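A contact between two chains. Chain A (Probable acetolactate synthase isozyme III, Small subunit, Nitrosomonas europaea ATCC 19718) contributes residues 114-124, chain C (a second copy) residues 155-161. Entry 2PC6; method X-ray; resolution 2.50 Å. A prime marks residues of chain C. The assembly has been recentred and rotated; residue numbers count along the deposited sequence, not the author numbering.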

# COMPACT_ATOMS: atom_id res chain seq x y z
N ILE A 114 -13.16 8.38 -10.96
CA ILE A 114 -13.04 7.41 -12.00
C ILE A 114 -11.77 7.69 -12.78
O ILE A 114 -11.55 8.82 -13.24
N ILE A 115 -10.90 6.69 -12.87
CA ILE A 115 -9.64 6.90 -13.56
C ILE A 115 -9.40 6.00 -14.78
O ILE A 115 -8.31 6.02 -15.32
N ASP A 116 -10.41 5.24 -15.20
CA ASP A 116 -10.34 4.40 -16.37
C ASP A 116 -11.76 4.20 -16.80
O ASP A 116 -12.63 3.91 -15.99
N VAL A 117 -12.03 4.36 -18.08
CA VAL A 117 -13.42 4.25 -18.45
C VAL A 117 -13.63 3.69 -19.82
O VAL A 117 -12.95 4.14 -20.75
N THR A 118 -14.51 2.68 -19.93
CA THR A 118 -15.06 2.24 -21.24
C THR A 118 -16.59 2.29 -21.19
O THR A 118 -17.21 2.54 -20.11
N ASN A 119 -17.19 2.00 -22.34
CA ASN A 119 -18.64 1.83 -22.44
C ASN A 119 -19.30 0.87 -21.45
O ASN A 119 -20.50 0.99 -21.21
N GLU A 120 -18.52 -0.06 -20.87
CA GLU A 120 -19.09 -1.10 -20.03
C GLU A 120 -18.42 -1.18 -18.68
O GLU A 120 -18.82 -1.98 -17.83
N LEU A 121 -17.36 -0.40 -18.47
CA LEU A 121 -16.71 -0.42 -17.15
C LEU A 121 -16.18 0.91 -16.59
O LEU A 121 -15.99 1.88 -17.32
N TYR A 122 -15.95 0.94 -15.28
CA TYR A 122 -15.25 2.04 -14.65
C TYR A 122 -14.17 1.48 -13.75
O TYR A 122 -14.39 0.42 -13.10
N THR A 123 -13.04 2.17 -13.65
CA THR A 123 -12.15 1.90 -12.55
C THR A 123 -12.19 3.07 -11.62
O THR A 123 -11.88 4.19 -12.04
N ILE A 124 -12.58 2.82 -10.37
CA ILE A 124 -12.77 3.89 -9.36
C ILE A 124 -11.65 3.94 -8.34
O ILE A 124 -11.27 2.92 -7.80
N GLY C 155 -2.20 -1.29 -8.58
CA GLY C 155 -2.36 -1.24 -10.00
C GLY C 155 -3.31 -2.25 -10.59
O GLY C 155 -3.45 -3.35 -10.09
N LEU C 156 -3.92 -1.87 -11.70
CA LEU C 156 -4.83 -2.74 -12.43
C LEU C 156 -4.51 -2.59 -13.89
O LEU C 156 -4.02 -1.54 -14.31
N SER C 157 -4.78 -3.64 -14.65
CA SER C 157 -4.76 -3.48 -16.08
C SER C 157 -5.84 -2.47 -16.50
O SER C 157 -6.84 -2.27 -15.80
N ARG C 158 -5.61 -1.81 -17.62
CA ARG C 158 -6.66 -0.99 -18.21
C ARG C 158 -7.74 -1.86 -18.85
O ARG C 158 -7.45 -2.97 -19.32
N GLY C 159 -8.96 -1.34 -18.90
CA GLY C 159 -10.07 -2.01 -19.59
C GLY C 159 -10.47 -3.36 -19.03
O GLY C 159 -10.39 -3.59 -17.82
N GLU C 160 -10.86 -4.26 -19.91
CA GLU C 160 -11.47 -5.53 -19.52
C GLU C 160 -10.47 -6.56 -19.00
O GLU C 160 -10.87 -7.52 -18.34
N ARG C 161 -9.20 -6.38 -19.33
CA ARG C 161 -8.16 -7.23 -18.74
C ARG C 161 -8.25 -7.28 -17.20
O ARG C 161 -8.18 -6.25 -16.54

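The contact is organised around one buried carboxylate. Asp116 sits on the first strand of a hairpin, its CA-to-CB bond directed toward chain C, and a t rotamer (chi1 -167°) carries the carboxylate to the bend where strand 155-157 of chain C gives way to a turn. Its two oxygens take different partners. Asp116 OD2 accepts a hydrogen bond from Gly159′ N at 2.9 Å, nearly straight at 166°, while Asp116 OD1 receives Arg158′ NH1 at 3.2 Å in a salt bridge. Arg158′ NH1 also donates to Ile115 O at 3.3 Å, so one guanidinium nitrogen ties a side chain and the neighbouring carbonyl together. To reach them Arg158′ leaves its CA sideways with chi1 off the wells at -94°, then runs extended through t at chi2 and chi3; both acceptors lie at the edge of the guanidinium, near its plane, as hydrogen bonding requires.

Gly159′ occupies the second position of a type II' turn from Arg158′ to Arg161′, where its positive phi of 64° by itself favours glycine. Having no side chain, it meets chain A through its backbone: Gly159′ O lies 3.4 Å from Leu121 CD2, and Gly159′ CA 4.4 Å from Thr118 CG2.

Leu121 points toward the turn in a p, p conformation (81°, 73°), which places Leu121 CD2 against the Gly159′ carbonyl and 3.8 Å from Glu160′ OE2. Thr118 holds chi1 at p, and Thr118 OG1 folds back over the hairpin loop to accept from Glu120 N at 2.8 Å and Leu121 N at 2.9 Å. The hydroxyl has more than one role: it accepts from the loop and also donates to water 2, while CG2 lies near Gly159′ CA.

Further along the second strand, Thr123 in its m rotamer sets Thr123 CG2 3.9 Å from Leu156′ CD1, a small apolar contact made by a leucine in the common m, t form. Thr123 OG1 donates to water 1 at 2.7 Å. That water in turn donates to Asp116 OD2 at 2.6 Å and Ser157′ O at 2.9 Å, joining both hairpin strands to the partner backbone.

At the other margin, Glu160′ starts sideways but bends through m at chi1 and chi2 (-65°, -82°), bringing its carboxylate nearer to chain A. Glu120 is also acidic, and water 2 mediates between them, donating to Glu160′ OE2 at 2.7 Å and Glu120 OE1 at 2.8 Å while accepting from Thr118 OG1 at 2.9 Å. The rule to read here is a central carboxylate that engages both a backbone NH and an arginine, with two waters that each join chain A side chains to an acceptor on chain C.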

# COMPACT_ATOMS: atom_id res chain seq x y z
CB ILE A 114 -14.31 7.39 -12.85
CG1 ILE A 114 -15.46 6.91 -11.95
CG2 ILE A 114 -14.10 6.52 -14.06
CD1 ILE A 114 -16.87 7.20 -12.46
CB ILE A 115 -8.46 6.78 -12.61
CG1 ILE A 115 -8.44 5.38 -11.96
CG2 ILE A 115 -8.53 7.90 -11.59
CD1 ILE A 115 -7.12 4.95 -11.33
CB ASP A 116 -9.74 3.01 -16.08
CG ASP A 116 -9.39 2.24 -17.36
OD1 ASP A 116 -9.36 2.87 -18.48
OD2 ASP A 116 -9.11 1.02 -17.29
CB VAL A 117 -14.21 5.59 -18.23
CG1 VAL A 117 -13.35 6.78 -18.50
CG2 VAL A 117 -15.47 5.62 -19.08
CB THR A 118 -14.75 0.79 -21.56
OG1 THR A 118 -15.68 -0.03 -20.83
CG2 THR A 118 -13.33 0.43 -21.20
CB ASN A 119 -19.01 1.40 -23.83
CG ASN A 119 -19.33 2.59 -24.71
OD1 ASN A 119 -19.42 3.71 -24.20
ND2 ASN A 119 -19.51 2.36 -26.04
CB GLU A 120 -18.96 -2.44 -20.72
CG GLU A 120 -19.82 -2.61 -21.99
CD GLU A 120 -19.20 -2.02 -23.27
OE1 GLU A 120 -17.96 -1.89 -23.31
OE2 GLU A 120 -19.96 -1.71 -24.24
CB LEU A 121 -15.67 -1.53 -17.09
CG LEU A 121 -14.28 -1.39 -17.66
CD1 LEU A 121 -13.38 -0.46 -16.80
CD2 LEU A 121 -13.67 -2.80 -17.71
CB TYR A 122 -16.18 2.81 -13.74
CG TYR A 122 -17.27 3.65 -14.36
CD1 TYR A 122 -17.05 4.38 -15.53
CD2 TYR A 122 -18.50 3.78 -13.72
CE1 TYR A 122 -18.03 5.18 -16.03
CE2 TYR A 122 -19.47 4.57 -14.22
CZ TYR A 122 -19.24 5.26 -15.37
OH TYR A 122 -20.22 6.06 -15.86
CB THR A 123 -10.76 1.59 -12.99
OG1 THR A 123 -10.81 0.39 -13.74
CG2 THR A 123 -9.87 1.30 -11.79
CB ILE A 124 -14.13 3.72 -8.63
CG1 ILE A 124 -15.27 3.70 -9.67
CG2 ILE A 124 -14.35 4.84 -7.63
CD1 ILE A 124 -16.64 3.26 -9.16
CB LEU C 156 -6.29 -2.31 -12.21
CG LEU C 156 -6.84 -2.50 -10.82
CD1 LEU C 156 -8.30 -2.13 -10.82
CD2 LEU C 156 -6.63 -3.97 -10.27
CB SER C 157 -4.98 -4.82 -16.75
OG SER C 157 -4.07 -5.79 -16.23
CB ARG C 158 -6.09 -0.01 -19.25
CG ARG C 158 -5.80 1.34 -18.63
CD ARG C 158 -5.89 2.49 -19.62
NE ARG C 158 -5.10 3.61 -19.11
CZ ARG C 158 -5.53 4.59 -18.30
NH1 ARG C 158 -6.80 4.64 -17.88
NH2 ARG C 158 -4.68 5.54 -17.91
CB GLU C 160 -12.26 -6.12 -20.70
CG GLU C 160 -13.44 -5.28 -21.10
CD GLU C 160 -14.68 -5.52 -20.23
OE1 GLU C 160 -14.71 -6.47 -19.43
OE2 GLU C 160 -15.64 -4.75 -20.35
CB ARG C 161 -6.80 -6.71 -19.17
CG ARG C 161 -5.66 -7.65 -18.88
CD ARG C 161 -4.40 -7.15 -19.62
NE ARG C 161 -4.65 -7.12 -21.06
CZ ARG C 161 -4.57 -8.20 -21.83
NH1 ARG C 161 -4.25 -9.37 -21.28
NH2 ARG C 161 -4.82 -8.13 -23.14
O HOH W 1 -8.45 -0.00 -15.01
O HOH W 2 -15.59 -2.65 -22.03